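Local structure of glycerol dehydrogenase (Schizosaccharomyces pombe, 1TA9) at residues B[201-206]-B[249-254]. The protein oxidises glycerol to dihydroxyacetone with NAD(+) as the electron acceptor, probably with zinc as its cofactor, in the assimilation of glycerol. Residues are numbered along the deposited sequence; the frame is centred on the assembly and turned at random.
Sequences YSFYPL and TSFAGG
The rings of Phe203 and Phe251 meet obliquely, their planes inclined at 47° and their centroids 5.7 Å apart. Phe203 CE2 comes within 4.0 Å of Phe251 CD2, while the carbonyl oxygen of Phe251 lies at the edge of the Phe203 ring, in its plane, with O 4.0 Å from CE2. The Phe251 ring offers its own edge to Tyr201, whose CD2 is 4.4 Å from Phe251 CE2. Tyr201 and Phe203, two residues apart on strand 198-203, thus reach the same phenylalanine. In Phe203, a chi1 of -64° sets the ring opposite the carbonyl carbon and beside the backbone N, which sends it out from the strand to cross the Phe251 side chain at about a right angle. Phe251 itself sits in a type I turn from Ser250 to Gly253, closed by Gly253 N to Ser250 O at 3.0 Å and reinforced by an ST turn in which Ala252 N donates to Ser250 OG. Cutting Phe203 back to an alanine is likely to open a gap between strand and turn, leaving Phe251 and Leu188 without this aromatic neighbour. The cluster packs the antiparallel strands 188-192 and 198-203 against the loop before helix 258-284. Tyr201 places it beside the zinc site, next to the metal ligand His315 and a bound glycerol, in this member of the iron-containing alcohol dehydrogenase family.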
ATOM      1  N   TYR B 201      23.415  38.625  12.993  1.00 32.41           N
ATOM      2  CA  TYR B 201      24.209  37.747  12.144  1.00 31.57           C
ATOM      3  C   TYR B 201      25.065  38.569  11.192  1.00 31.15           C
ATOM      4  O   TYR B 201      24.563  39.468  10.517  1.00 31.20           O
ATOM      5  CB  TYR B 201      23.312  36.831  11.305  1.00 31.33           C
ATOM      6  CG  TYR B 201      22.589  35.761  12.085  1.00 30.87           C
ATOM      7  CD1 TYR B 201      23.293  34.841  12.863  1.00 30.74           C
ATOM      8  CD2 TYR B 201      21.200  35.661  12.037  1.00 30.66           C
ATOM      9  CE1 TYR B 201      22.628  33.847  13.576  1.00 30.45           C
ATOM     10  CE2 TYR B 201      20.528  34.673  12.745  1.00 30.42           C
ATOM     11  CZ  TYR B 201      21.246  33.772  13.513  1.00 30.41           C
ATOM     12  OH  TYR B 201      20.579  32.808  14.227  1.00 30.07           O
ATOM     13  N   SER B 202      26.354  38.259  11.142  1.00 30.52           N
ATOM     14  CA  SER B 202      27.267  38.951  10.243  1.00 29.96           C
ATOM     15  C   SER B 202      27.534  37.994   9.084  1.00 29.42           C
ATOM     16  O   SER B 202      27.743  36.798   9.299  1.00 29.57           O
ATOM     17  CB  SER B 202      28.568  39.290  10.965  1.00 30.08           C
ATOM     18  N   PHE B 203      27.515  38.512   7.862  1.00 28.54           N
ATOM     19  CA  PHE B 203      27.746  37.682   6.685  1.00 27.57           C
ATOM     20  C   PHE B 203      29.035  38.039   5.953  1.00 26.53           C
ATOM     21  O   PHE B 203      29.364  39.213   5.783  1.00 26.61           O
ATOM     22  CB  PHE B 203      26.578  37.810   5.701  1.00 28.28           C
ATOM     23  CG  PHE B 203      25.264  37.313   6.234  1.00 28.84           C
ATOM     24  CD1 PHE B 203      24.660  37.927   7.325  1.00 29.24           C
ATOM     25  CD2 PHE B 203      24.622  36.236   5.633  1.00 29.26           C
ATOM     26  CE1 PHE B 203      23.430  37.476   7.810  1.00 29.51           C
ATOM     27  CE2 PHE B 203      23.391  35.776   6.108  1.00 29.38           C
ATOM     28  CZ  PHE B 203      22.796  36.399   7.198  1.00 29.45           C
ATOM     29  N   TYR B 204      29.770  37.019   5.531  1.00 24.97           N
ATOM     30  CA  TYR B 204      30.994  37.228   4.778  1.00 23.51           C
ATOM     31  C   TYR B 204      30.613  37.031   3.317  1.00 22.44           C
ATOM     32  O   TYR B 204      29.687  36.280   3.009  1.00 22.21           O
ATOM     33  CB  TYR B 204      32.063  36.222   5.200  1.00 23.58           C
ATOM     34  CG  TYR B 204      32.650  36.509   6.562  1.00 23.73           C
ATOM     35  CD1 TYR B 204      33.393  37.670   6.789  1.00 23.97           C
ATOM     36  CD2 TYR B 204      32.461  35.628   7.627  1.00 23.83           C
ATOM     37  CE1 TYR B 204      33.933  37.947   8.043  1.00 23.96           C
ATOM     38  CE2 TYR B 204      32.996  35.896   8.887  1.00 23.87           C
ATOM     39  CZ  TYR B 204      33.731  37.058   9.085  1.00 24.02           C
ATOM     40  OH  TYR B 204      34.262  37.331  10.324  1.00 24.27           O
ATOM     41  N   PRO B 205      31.313  37.706   2.396  1.00 21.42           N
ATOM     42  CA  PRO B 205      30.985  37.560   0.976  1.00 20.50           C
ATOM     43  C   PRO B 205      31.176  36.151   0.423  1.00 19.41           C
ATOM     44  O   PRO B 205      30.500  35.761  -0.526  1.00 19.41           O
ATOM     45  CB  PRO B 205      31.889  38.597   0.308  1.00 20.75           C
ATOM     46  CG  PRO B 205      33.080  38.638   1.209  1.00 21.02           C
ATOM     47  CD  PRO B 205      32.452  38.621   2.585  1.00 21.30           C
ATOM     48  N   LEU B 206      32.090  35.390   1.017  1.00 18.11           N
ATOM     49  CA  LEU B 206      32.356  34.022   0.573  1.00 16.96           C
ATOM     50  C   LEU B 206      32.425  33.078   1.770  1.00 16.27           C
ATOM     51  O   LEU B 206      32.622  33.517   2.901  1.00 16.08           O
ATOM     52  CB  LEU B 206      33.682  33.963  -0.193  1.00 16.60           C
ATOM     53  CG  LEU B 206      33.815  34.819  -1.457  1.00 16.39           C
ATOM     54  CD1 LEU B 206      35.282  34.915  -1.855  1.00 16.24           C
ATOM     55  CD2 LEU B 206      32.986  34.219  -2.577  1.00 15.97           C
ATOM     56  N   THR B 249      13.669  34.882   1.051  1.00 16.04           N
ATOM     57  CA  THR B 249      15.051  34.898   0.586  1.00 16.25           C
ATOM     58  C   THR B 249      15.888  33.941   1.428  1.00 16.23           C
ATOM     59  O   THR B 249      15.747  33.891   2.648  1.00 16.10           O
ATOM     60  CB  THR B 249      15.639  36.311   0.688  1.00 16.46           C
ATOM     61  OG1 THR B 249      14.857  37.204  -0.116  1.00 16.49           O
ATOM     62  CG2 THR B 249      17.080  36.325   0.205  1.00 16.44           C
ATOM     63  N   SER B 250      16.759  33.181   0.772  1.00 16.39           N
ATOM     64  CA  SER B 250      17.607  32.215   1.459  1.00 16.71           C
ATOM     65  C   SER B 250      18.770  32.899   2.159  1.00 16.82           C
ATOM     66  O   SER B 250      19.017  34.089   1.959  1.00 16.75           O
ATOM     67  CB  SER B 250      18.174  31.206   0.461  1.00 16.74           C
ATOM     68  OG  SER B 250      19.210  31.805  -0.304  1.00 17.16           O
ATOM     69  N   PHE B 251      19.489  32.137   2.974  1.00 16.84           N
ATOM     70  CA  PHE B 251      20.644  32.685   3.671  1.00 17.25           C
ATOM     71  C   PHE B 251      21.826  32.805   2.714  1.00 17.25           C
ATOM     72  O   PHE B 251      22.915  33.217   3.109  1.00 17.35           O
ATOM     73  CB  PHE B 251      21.005  31.814   4.876  1.00 17.57           C
ATOM     74  CG  PHE B 251      20.477  32.347   6.184  1.00 18.22           C
ATOM     75  CD1 PHE B 251      19.135  32.688   6.319  1.00 18.26           C
ATOM     76  CD2 PHE B 251      21.326  32.531   7.268  1.00 18.41           C
ATOM     77  CE1 PHE B 251      18.644  33.209   7.514  1.00 18.33           C
ATOM     78  CE2 PHE B 251      20.845  33.051   8.470  1.00 18.61           C
ATOM     79  CZ  PHE B 251      19.502  33.391   8.591  1.00 18.55           C
ATOM     80  N   ALA B 252      21.598  32.434   1.454  1.00 17.11           N
ATOM     81  CA  ALA B 252      22.621  32.531   0.414  1.00 17.08           C
ATOM     82  C   ALA B 252      22.401  33.847  -0.330  1.00 17.19           C
ATOM     83  O   ALA B 252      23.215  34.250  -1.164  1.00 17.40           O
ATOM     84  CB  ALA B 252      22.518  31.356  -0.555  1.00 17.14           C
ATOM     85  N   GLY B 253      21.278  34.501  -0.037  1.00 17.01           N
ATOM     86  CA  GLY B 253      20.979  35.784  -0.649  1.00 16.74           C
ATOM     87  C   GLY B 253      20.014  35.829  -1.820  1.00 16.49           C
ATOM     88  O   GLY B 253      19.821  36.891  -2.414  1.00 16.95           O
ATOM     89  N   GLY B 254      19.401  34.703  -2.165  1.00 15.86           N
ATOM     90  CA  GLY B 254      18.474  34.705  -3.285  1.00 15.04           C
ATOM     91  C   GLY B 254      17.380  33.671  -3.128  1.00 14.61           C
ATOM     92  O   GLY B 254      17.067  33.252  -2.009  1.00 14.20           O
TER